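Local structure of dihydrodipicolinate reductase N-terminus domain-containing protein (Mycobacterium smegmatis, 6IAQ) at residues A[100-105]-A[131-136]; A[205-210]-A[266-271]; A[215-220]-A[258-263]; A[311-316]-A[331-336]. The protein is an NADP-binding amine dehydrogenase, from a native family of oxidoreductases applied to the asymmetric reductive amination of ketones. All coordinates share one frame; numbering follows the deposited sequence.

Contact 1 of 4, residues A[100-105]-A[131-136]; sequences GVNAVT and TGATLT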
# COMPACT_ATOMS: atom_id res chain seq x y z
N GLY A 100 8.63 30.35 -9.21
CA GLY A 100 9.44 29.13 -9.08
C GLY A 100 9.30 28.45 -7.74
O GLY A 100 10.26 27.75 -7.31
N VAL A 101 8.15 28.57 -7.07
CA VAL A 101 7.96 28.00 -5.71
C VAL A 101 7.24 26.65 -5.85
O VAL A 101 6.14 26.59 -6.49
CB VAL A 101 7.21 28.98 -4.78
CG1 VAL A 101 6.79 28.32 -3.49
CG2 VAL A 101 8.05 30.23 -4.48
N ASN A 102 7.86 25.59 -5.31
CA ASN A 102 7.24 24.24 -5.25
C ASN A 102 5.93 24.36 -4.45
O ASN A 102 5.90 25.14 -3.47
CB ASN A 102 8.14 23.23 -4.55
CG ASN A 102 9.47 23.03 -5.26
OD1 ASN A 102 9.50 22.66 -6.43
ND2 ASN A 102 10.57 23.26 -4.55
N ALA A 103 4.90 23.63 -4.84
CA ALA A 103 3.60 23.67 -4.14
C ALA A 103 3.07 22.25 -3.94
O ALA A 103 3.02 21.48 -4.89
CB ALA A 103 2.60 24.54 -4.90
N VAL A 104 2.71 21.95 -2.69
CA VAL A 104 1.89 20.77 -2.34
C VAL A 104 0.51 21.34 -1.93
O VAL A 104 0.49 22.36 -1.22
CB VAL A 104 2.63 19.94 -1.27
CG1 VAL A 104 2.74 20.66 0.07
CG2 VAL A 104 2.02 18.57 -1.12
N THR A 105 -0.57 20.78 -2.45
CA THR A 105 -1.94 21.31 -2.22
C THR A 105 -2.93 20.19 -1.89
O THR A 105 -2.79 19.09 -2.47
CB THR A 105 -2.41 22.13 -3.42
OG1 THR A 105 -3.68 22.71 -3.11
CG2 THR A 105 -2.54 21.33 -4.69
N THR A 131 10.15 27.35 -14.51
CA THR A 131 10.72 27.97 -13.28
C THR A 131 11.34 26.93 -12.34
O THR A 131 11.78 27.32 -11.21
CB THR A 131 9.66 28.78 -12.52
OG1 THR A 131 8.61 27.88 -12.15
CG2 THR A 131 9.11 29.94 -13.33
N GLY A 132 11.34 25.66 -12.72
CA GLY A 132 11.98 24.58 -11.94
C GLY A 132 11.12 24.09 -10.77
O GLY A 132 11.65 23.33 -9.95
N ALA A 133 9.84 24.47 -10.71
CA ALA A 133 8.95 24.17 -9.56
C ALA A 133 8.15 22.88 -9.82
O ALA A 133 7.71 22.63 -10.99
CB ALA A 133 8.02 25.33 -9.29
N THR A 134 7.90 22.12 -8.75
CA THR A 134 6.96 20.96 -8.75
C THR A 134 5.62 21.38 -8.12
O THR A 134 5.65 22.01 -7.05
CB THR A 134 7.57 19.76 -8.02
OG1 THR A 134 8.83 19.44 -8.64
CG2 THR A 134 6.62 18.57 -8.02
N LEU A 135 4.51 21.04 -8.77
CA LEU A 135 3.13 21.17 -8.21
C LEU A 135 2.53 19.77 -8.03
O LEU A 135 2.55 18.97 -9.00
CB LEU A 135 2.23 21.99 -9.14
CG LEU A 135 2.79 23.31 -9.67
CD1 LEU A 135 1.79 23.93 -10.61
CD2 LEU A 135 3.15 24.29 -8.57
N THR A 136 2.03 19.47 -6.83
CA THR A 136 1.48 18.12 -6.49
C THR A 136 0.20 18.27 -5.65
O THR A 136 0.28 18.89 -4.58
CB THR A 136 2.52 17.28 -5.75
OG1 THR A 136 3.64 17.06 -6.62
CG2 THR A 136 1.94 15.95 -5.27
O HOH W 1 12.13 26.62 -8.57
O HOH W 2 11.41 21.38 -7.70
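A beta-alpha-beta unit of the NADP-binding Rossmann domain brings strand 102-105 beside strand 134-136, with helix 118-130 in the connection between them. The two axes run parallel, 2° apart and 4.8 Å from each other. Three backbone bonds join them: A103 N gives to T134 O at 2.8 Å, T136 N returns to A103 O, and T105 N gives to T136 O at 3.0 Å. A103 pairs with L135, and A103 CB meets L135 CD2 at 3.7 Å on the face of the sheet where helix 118-130 packs against L135; V104 and T136 occupy the other face, toward helix 314-319.

Just before the regular pairing, a side chain takes over the role of a carbonyl. N102 holds CG anti to its carbonyl carbon (chi1 -61°), which swings OD1 across to T134 N, 2.9 Å away; the bond is almost straight at 171° and uses an in-plane lone pair of the amide oxygen. The other end of that amide, ND2, is held by D76 O, so both ends fix its rotation. At the strand entrances G100 and G132 each end a helix in a Schellman motif, and A133 CB packs 3.6 Å from V101 O. One water donates to both G100 O and T131 O. Parallel strands joined through a helix form the beta-alpha-beta unit from which the Rossmann fold, among other alpha/beta folds, is built.

Contact 2 of 4, residues A[205-210]-A[266-271]; sequences RNVLDA and FEFEMS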
# COMPACT_ATOMS: atom_id res chain seq x y z
N ARG A 205 -14.05 11.14 -9.39
CA ARG A 205 -13.65 11.09 -10.81
C ARG A 205 -12.13 11.19 -10.90
O ARG A 205 -11.48 10.44 -11.67
CB ARG A 205 -14.41 12.17 -11.59
CG ARG A 205 -13.88 12.37 -13.00
CD ARG A 205 -14.02 11.13 -13.87
NE ARG A 205 -13.12 11.34 -14.99
CZ ARG A 205 -13.41 12.08 -16.04
NH1 ARG A 205 -14.61 12.64 -16.14
NH2 ARG A 205 -12.53 12.21 -17.01
N ASN A 206 -11.54 12.10 -10.13
CA ASN A 206 -10.07 12.28 -10.15
C ASN A 206 -9.43 11.01 -9.58
O ASN A 206 -8.38 10.59 -10.12
CB ASN A 206 -9.69 13.58 -9.47
CG ASN A 206 -10.31 14.76 -10.18
OD1 ASN A 206 -11.23 15.38 -9.64
ND2 ASN A 206 -9.84 15.02 -11.41
N VAL A 207 -10.04 10.40 -8.55
CA VAL A 207 -9.51 9.13 -7.98
C VAL A 207 -9.42 8.07 -9.09
O VAL A 207 -8.36 7.46 -9.25
CB VAL A 207 -10.36 8.64 -6.78
CG1 VAL A 207 -9.97 7.22 -6.36
CG2 VAL A 207 -10.18 9.58 -5.60
N LEU A 208 -10.52 7.84 -9.80
CA LEU A 208 -10.58 6.77 -10.83
C LEU A 208 -9.68 7.12 -12.02
O LEU A 208 -9.07 6.19 -12.57
CB LEU A 208 -12.04 6.55 -11.23
CG LEU A 208 -12.96 6.06 -10.11
CD1 LEU A 208 -14.33 5.67 -10.64
CD2 LEU A 208 -12.33 4.92 -9.31
N ASP A 209 -9.53 8.39 -12.38
CA ASP A 209 -8.62 8.78 -13.50
C ASP A 209 -7.20 8.35 -13.11
O ASP A 209 -6.48 7.81 -13.94
CB ASP A 209 -8.66 10.28 -13.81
CG ASP A 209 -9.94 10.77 -14.49
OD1 ASP A 209 -10.71 9.92 -15.00
OD2 ASP A 209 -10.17 12.01 -14.51
N ALA A 210 -6.81 8.56 -11.85
CA ALA A 210 -5.47 8.20 -11.34
C ALA A 210 -5.29 6.67 -11.40
O ALA A 210 -4.21 6.23 -11.85
CB ALA A 210 -5.27 8.71 -9.93
N PHE A 266 -13.94 0.20 -12.80
CA PHE A 266 -13.68 0.91 -11.53
C PHE A 266 -14.94 1.64 -11.10
O PHE A 266 -15.56 2.32 -11.96
CB PHE A 266 -12.53 1.88 -11.71
CG PHE A 266 -11.24 1.23 -12.10
CD1 PHE A 266 -11.00 0.87 -13.42
CD2 PHE A 266 -10.27 0.96 -11.15
CE1 PHE A 266 -9.83 0.24 -13.77
CE2 PHE A 266 -9.08 0.36 -11.52
CZ PHE A 266 -8.85 0.02 -12.83
N GLU A 267 -15.28 1.53 -9.82
CA GLU A 267 -16.48 2.20 -9.26
C GLU A 267 -16.15 2.72 -7.87
O GLU A 267 -15.53 1.98 -7.07
CB GLU A 267 -17.68 1.25 -9.27
CG GLU A 267 -18.98 1.97 -9.00
CD GLU A 267 -20.24 1.18 -9.34
OE1 GLU A 267 -20.62 1.12 -10.52
OE2 GLU A 267 -20.83 0.64 -8.42
N PHE A 268 -16.56 3.95 -7.57
CA PHE A 268 -16.26 4.61 -6.28
C PHE A 268 -17.46 5.43 -5.82
O PHE A 268 -17.88 6.37 -6.52
CB PHE A 268 -14.97 5.43 -6.42
CG PHE A 268 -14.56 6.17 -5.17
CD1 PHE A 268 -14.35 5.48 -3.98
CD2 PHE A 268 -14.29 7.52 -5.21
CE1 PHE A 268 -13.96 6.15 -2.84
CE2 PHE A 268 -13.91 8.20 -4.06
CZ PHE A 268 -13.73 7.51 -2.88
N GLU A 269 -17.98 5.10 -4.65
CA GLU A 269 -19.08 5.84 -4.01
C GLU A 269 -18.50 6.56 -2.79
O GLU A 269 -17.83 5.91 -1.95
CB GLU A 269 -20.19 4.87 -3.62
CG GLU A 269 -21.28 5.50 -2.81
CD GLU A 269 -22.38 4.52 -2.42
OE1 GLU A 269 -22.05 3.47 -1.89
OE2 GLU A 269 -23.54 4.80 -2.69
N MET A 270 -18.76 7.88 -2.73
CA MET A 270 -18.19 8.75 -1.68
C MET A 270 -19.28 9.65 -1.13
O MET A 270 -19.94 10.36 -1.90
CB MET A 270 -17.03 9.57 -2.26
CG MET A 270 -16.27 10.34 -1.21
SD MET A 270 -15.49 11.80 -1.96
CE MET A 270 -16.96 12.81 -2.08
N SER A 271 -19.47 9.61 0.18
CA SER A 271 -20.37 10.54 0.88
C SER A 271 -19.53 11.49 1.74
O SER A 271 -18.67 11.01 2.54
CB SER A 271 -21.38 9.81 1.70
OG SER A 271 -22.11 10.73 2.49
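L208 carries this contact: its CD2 methyl bridges the beta carbons of two alternate strand residues, and CD1 rests on the backbone. Its CG stands anti to the carbonyl carbon (chi1 -63°) and the chain continues extended, so the fork points from helix 203-215 onto strand 265-273. CD2 touches F266 CB at 3.9 Å and F268 CB at the same 3.9 Å, while CD1 lies 3.8 Å from F266 O, against the backbone rather than a ring.

The two phenylalanines answer differently although both CB atoms lean to the helix. F266 keeps CG beside its backbone N, and its ring leads off past the leucine in the opposite direction, toward V162 and M153. F268 instead has CG anti to the backbone N (chi1 179°); its ring reaches V207, whose CG2 meets F268 CE2 obliquely at 4.3 Å. Here a helix packs on one face of the mixed sheet of the C-terminal domain, its segment running roughly antiparallel to the strand at 153°, with axes 8.8 Å apart. On the same face W145 of helix 141-153 meets the F268 ring edge-to-face, and W285 also contacts it, which makes F268 part of an aromatic cluster. Along the helix, R205 turns away from the strand and bridges one turn to D209: R205 NE reaches D209 OD1 at 2.8 Å in a nearly straight salt bridge, in the guanidinium plane and on the syn lone pair of the carboxylate.

Contact 3 of 4, residues A[215-220]-A[258-263]; sequences TGLTVK and IETEEG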
# COMPACT_ATOMS: atom_id res chain seq x y z
N THR A 215 -2.71 2.13 -13.97
CA THR A 215 -2.79 0.72 -14.42
C THR A 215 -2.44 0.64 -15.92
O THR A 215 -2.22 -0.47 -16.41
CB THR A 215 -4.16 0.11 -14.08
OG1 THR A 215 -4.44 0.45 -12.71
CG2 THR A 215 -4.17 -1.39 -14.27
N GLY A 216 -2.41 1.78 -16.61
CA GLY A 216 -2.07 1.87 -18.04
C GLY A 216 -3.22 1.39 -18.90
O GLY A 216 -2.94 0.82 -19.96
N LEU A 217 -4.47 1.60 -18.48
CA LEU A 217 -5.67 1.11 -19.22
C LEU A 217 -6.29 2.25 -20.02
O LEU A 217 -5.84 3.40 -19.88
CB LEU A 217 -6.69 0.52 -18.24
CG LEU A 217 -6.16 -0.54 -17.27
CD1 LEU A 217 -7.25 -1.00 -16.31
CD2 LEU A 217 -5.61 -1.74 -18.03
N THR A 218 -7.31 1.92 -20.83
CA THR A 218 -7.95 2.83 -21.82
C THR A 218 -9.41 3.02 -21.46
O THR A 218 -10.14 2.01 -21.40
CB THR A 218 -7.88 2.27 -23.25
OG1 THR A 218 -6.58 1.71 -23.45
CG2 THR A 218 -8.16 3.32 -24.30
N VAL A 219 -9.82 4.27 -21.27
CA VAL A 219 -11.24 4.56 -20.92
C VAL A 219 -12.12 4.09 -22.08
O VAL A 219 -11.79 4.40 -23.23
CB VAL A 219 -11.45 6.05 -20.58
CG1 VAL A 219 -12.90 6.34 -20.32
CG2 VAL A 219 -10.61 6.48 -19.39
N LYS A 220 -13.16 3.33 -21.78
CA LYS A 220 -14.23 2.95 -22.73
C LYS A 220 -15.45 3.81 -22.42
O LYS A 220 -16.08 4.27 -23.36
CB LYS A 220 -14.58 1.46 -22.59
CG LYS A 220 -15.76 0.98 -23.40
CD LYS A 220 -15.92 -0.52 -23.32
CE LYS A 220 -17.01 -1.05 -24.23
NZ LYS A 220 -17.95 -1.94 -23.50
N ILE A 258 -15.82 4.03 -14.20
CA ILE A 258 -15.03 4.02 -15.45
C ILE A 258 -14.89 2.58 -15.91
O ILE A 258 -14.31 1.76 -15.15
CB ILE A 258 -13.68 4.72 -15.26
CG1 ILE A 258 -13.87 6.17 -14.79
CG2 ILE A 258 -12.86 4.60 -16.54
CD1 ILE A 258 -12.57 6.95 -14.70
N GLU A 259 -15.39 2.28 -17.10
CA GLU A 259 -15.12 1.00 -17.81
C GLU A 259 -13.90 1.19 -18.69
O GLU A 259 -13.80 2.25 -19.32
CB GLU A 259 -16.31 0.58 -18.65
CG GLU A 259 -17.59 0.54 -17.87
CD GLU A 259 -18.76 -0.00 -18.67
OE1 GLU A 259 -18.53 -0.46 -19.82
OE2 GLU A 259 -19.90 0.07 -18.16
N THR A 260 -13.02 0.21 -18.71
CA THR A 260 -11.83 0.23 -19.58
C THR A 260 -12.08 -0.67 -20.79
O THR A 260 -12.87 -1.63 -20.67
CB THR A 260 -10.58 -0.17 -18.79
OG1 THR A 260 -10.72 -1.54 -18.40
CG2 THR A 260 -10.37 0.72 -17.59
N GLU A 261 -11.40 -0.38 -21.90
CA GLU A 261 -11.43 -1.25 -23.10
C GLU A 261 -10.91 -2.63 -22.69
O GLU A 261 -11.49 -3.62 -23.11
CB GLU A 261 -10.64 -0.61 -24.25
CG GLU A 261 -11.25 0.67 -24.80
CD GLU A 261 -12.63 0.57 -25.45
OE1 GLU A 261 -13.29 -0.52 -25.41
OE2 GLU A 261 -13.10 1.62 -25.98
N GLU A 262 -9.89 -2.69 -21.83
CA GLU A 262 -9.17 -3.94 -21.49
C GLU A 262 -10.00 -4.86 -20.59
O GLU A 262 -9.58 -6.02 -20.42
CB GLU A 262 -7.81 -3.62 -20.86
CG GLU A 262 -6.85 -2.90 -21.78
CD GLU A 262 -7.00 -1.38 -21.86
OE1 GLU A 262 -7.98 -0.84 -21.28
OE2 GLU A 262 -6.15 -0.74 -22.49
N GLY A 263 -11.10 -4.41 -19.99
CA GLY A 263 -12.00 -5.27 -19.19
C GLY A 263 -12.27 -4.76 -17.77
O GLY A 263 -13.43 -4.65 -17.36
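Strands 219-220 and 258-260 meet at their ends as an antiparallel pair, V219 opposite T260 in a non-hydrogen-bonded position, flanked by backbone bonds from K220 N to E259 O at 2.8 Å and from E261 N to T218 O at 2.7 Å. From T260 the chain folds into a type I turn that ends at G263, and this turn supplies E262, whose carboxylate makes two of the four hydrogen bonds of the contact.

E262 has CG anti to its carbonyl carbon (chi1 -64°) and bends at chi2 (84°), which turns its carboxylate onto T218. OE1 accepts from T218 N at 2.9 Å and OE2 from the hydroxyl T218 OG1 at 2.7 Å, each oxygen using its syn lone pair, so one residue grips both ends of the carboxylate. The neutral donors would be expected to favour the charged form. L217 crosses both T260 and E262 obliquely, its CB 3.7 Å from T260 CG2, while CD2 rests on the aliphatic stem of E262. K220 stretches its methylenes across E261 at about a right angle, with K220 CD 3.4 Å from E261 OE1; its amine ends near E259 OE1 without forming a salt bridge, and E259 is instead paired through OE2 with R257. V219 and I258 touch through their CG2 methyls at 4.1 Å.

The pair joins outermost strand 219-230 to its neighbour 249-260 at the protein surface, where helix 203-215 packs on V219 and I258 through V212, and F266 of strand 265-273 lies against L217 and T260.

Contact 4 of 4, residues A[311-316]-A[331-336]; sequences VNRIPD and PRLRYR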
# COMPACT_ATOMS: atom_id res chain seq x y z
N VAL A 311 2.12 16.74 4.54
CA VAL A 311 3.41 17.03 5.24
C VAL A 311 4.47 16.03 4.79
O VAL A 311 5.55 16.48 4.35
CB VAL A 311 3.22 17.07 6.76
CG1 VAL A 311 4.55 17.12 7.51
CG2 VAL A 311 2.34 18.25 7.16
N ASN A 312 4.16 14.73 4.85
CA ASN A 312 5.15 13.65 4.59
C ASN A 312 5.50 13.68 3.10
O ASN A 312 6.58 13.15 2.75
CB ASN A 312 4.65 12.29 5.09
CG ASN A 312 4.49 12.21 6.60
OD1 ASN A 312 5.00 13.06 7.34
ND2 ASN A 312 3.76 11.20 7.08
N ARG A 313 4.68 14.33 2.26
CA ARG A 313 4.99 14.49 0.82
C ARG A 313 6.00 15.63 0.55
O ARG A 313 6.55 15.67 -0.56
CB ARG A 313 3.73 14.74 -0.02
CG ARG A 313 2.92 13.52 -0.42
CD ARG A 313 3.77 12.47 -1.12
NE ARG A 313 3.00 11.37 -1.64
CZ ARG A 313 3.53 10.24 -2.13
NH1 ARG A 313 4.86 10.06 -2.16
NH2 ARG A 313 2.73 9.30 -2.59
N ILE A 314 6.24 16.53 1.48
CA ILE A 314 7.00 17.78 1.16
C ILE A 314 8.40 17.42 0.65
O ILE A 314 8.82 17.96 -0.38
CB ILE A 314 7.02 18.77 2.35
CG1 ILE A 314 5.66 19.47 2.49
CG2 ILE A 314 8.15 19.78 2.20
CD1 ILE A 314 5.47 20.14 3.81
N PRO A 315 9.18 16.52 1.28
CA PRO A 315 10.50 16.17 0.75
C PRO A 315 10.43 15.57 -0.66
O PRO A 315 11.32 15.83 -1.46
CB PRO A 315 11.10 15.16 1.73
CG PRO A 315 10.33 15.41 3.02
CD PRO A 315 8.96 15.92 2.60
N ASP A 316 9.38 14.77 -0.93
CA ASP A 316 9.17 14.11 -2.24
C ASP A 316 8.96 15.19 -3.28
O ASP A 316 9.55 15.06 -4.35
CB ASP A 316 8.01 13.13 -2.23
CG ASP A 316 8.17 11.97 -1.26
OD1 ASP A 316 9.35 11.72 -0.84
OD2 ASP A 316 7.14 11.35 -0.91
N PRO A 331 7.85 8.47 -5.30
CA PRO A 331 8.30 7.29 -4.55
C PRO A 331 7.29 6.97 -3.44
O PRO A 331 6.43 7.82 -3.11
CB PRO A 331 9.67 7.69 -3.98
CG PRO A 331 9.67 9.20 -4.03
CD PRO A 331 8.82 9.57 -5.23
N ARG A 332 7.39 5.77 -2.88
CA ARG A 332 6.46 5.32 -1.83
C ARG A 332 6.46 6.34 -0.69
O ARG A 332 7.53 6.75 -0.22
CB ARG A 332 6.78 3.92 -1.30
CG ARG A 332 5.56 3.31 -0.60
CD ARG A 332 5.80 2.18 0.40
NE ARG A 332 6.50 2.67 1.58
CZ ARG A 332 7.68 2.23 2.02
NH1 ARG A 332 8.25 2.81 3.07
NH2 ARG A 332 8.34 1.29 1.37
N LEU A 333 5.28 6.70 -0.22
CA LEU A 333 5.14 7.54 0.98
C LEU A 333 5.77 6.80 2.16
O LEU A 333 5.59 5.56 2.28
CB LEU A 333 3.64 7.79 1.18
CG LEU A 333 3.31 8.83 2.23
CD1 LEU A 333 3.87 10.20 1.85
CD2 LEU A 333 1.79 8.89 2.40
N ARG A 334 6.57 7.50 2.96
CA ARG A 334 7.28 6.87 4.09
C ARG A 334 7.19 7.77 5.33
O ARG A 334 7.04 9.01 5.22
CB ARG A 334 8.72 6.45 3.72
CG ARG A 334 9.51 7.42 2.84
CD ARG A 334 10.55 6.76 1.92
NE ARG A 334 11.19 5.63 2.57
CZ ARG A 334 11.25 4.40 2.09
NH1 ARG A 334 10.78 4.09 0.90
NH2 ARG A 334 11.83 3.45 2.80
N TYR A 335 7.24 7.08 6.46
CA TYR A 335 7.32 7.64 7.83
C TYR A 335 8.68 8.33 7.97
O TYR A 335 9.70 7.66 7.72
CB TYR A 335 7.17 6.51 8.84
CG TYR A 335 7.28 6.94 10.28
CD1 TYR A 335 6.31 7.75 10.85
CD2 TYR A 335 8.31 6.50 11.08
CE1 TYR A 335 6.40 8.16 12.17
CE2 TYR A 335 8.39 6.85 12.43
CZ TYR A 335 7.44 7.70 12.97
OH TYR A 335 7.43 8.07 14.28
N ARG A 336 8.68 9.62 8.30
CA ARG A 336 9.90 10.41 8.58
C ARG A 336 9.64 11.27 9.81
O ARG A 336 8.93 12.27 9.71
CB ARG A 336 10.26 11.32 7.40
CG ARG A 336 10.89 10.62 6.20
CD ARG A 336 11.45 11.66 5.24
NE ARG A 336 10.40 11.98 4.28
CZ ARG A 336 10.30 11.43 3.08
NH1 ARG A 336 9.32 11.79 2.26
NH2 ARG A 336 11.19 10.54 2.68
O HOH W 3 6.03 10.89 9.13
O HOH W 4 8.82 9.13 -0.01
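A salt-bridge network of R313, D316 and R336 joins the junction of helices 302-312 and 314-319 to the C-terminal segment 331-336, close to the interface with the second subunit. D316 stands in the middle and divides its oxygens between two arginines. Its OD1 takes R336 NH1 at 3.1 Å and its OD2 takes R313 NH1 at 2.9 Å, both donors approaching from above the carboxylate plane; the guanidinium of R336 is turned 84° against that plane.

Each NH1 has a second acceptor. R336 NH1 also gives to N312 O at 3.1 Å, nearly along the C=O axis, and R313 NH1 gives to P331 O at 2.9 Å, exactly within its guanidinium plane. R313 reaches P331 because its chain bends at chi2 (-53°), and L333 CD1 then lies over one face of the group, 3.7 Å from R313 CD. R336, bent at chi3 (-91°), meets P315 tip to tip, with P315 CB over one guanidinium face near its rim and P315 CG 3.7 Å from R336 NE. A water gives both its protons here, to D316 OD1 and R332 O.

Outside the contact, R313 NE forms a salt bridge with D142, while R332 and R334 both pair with D214 of the second subunit. Two arginines and a donating water around D316 would be expected to stabilise its ionised form and lower its pKa, whereas R336 NE is buried by the contact with no partner in the model, a polar cost set against the bonds made by NH1.

Followed from the N terminus, contact 1 closes the loop that carries helix 118-130, within the Rossmann sheet. Contact 2 then opens at helix 203-215, and contact 3 is nested inside the loop it closes: the chain leaves that helix for strand 219-230, returns through strand 249-260 and turns into strand 265-273. Contacts 2 and 3 reach the same sheet, through neighbouring strands 249-260 and 265-273, and touch, L208 packing on I258. Contact 4 comes last, closing a short loop near the C terminus. It returns to the first domain, where I314 CG1 packs on V104 CG1 of contact 1 at 4.0 Å, whereas contact 3 lies about 15 Å from contact 4 between nearest atoms.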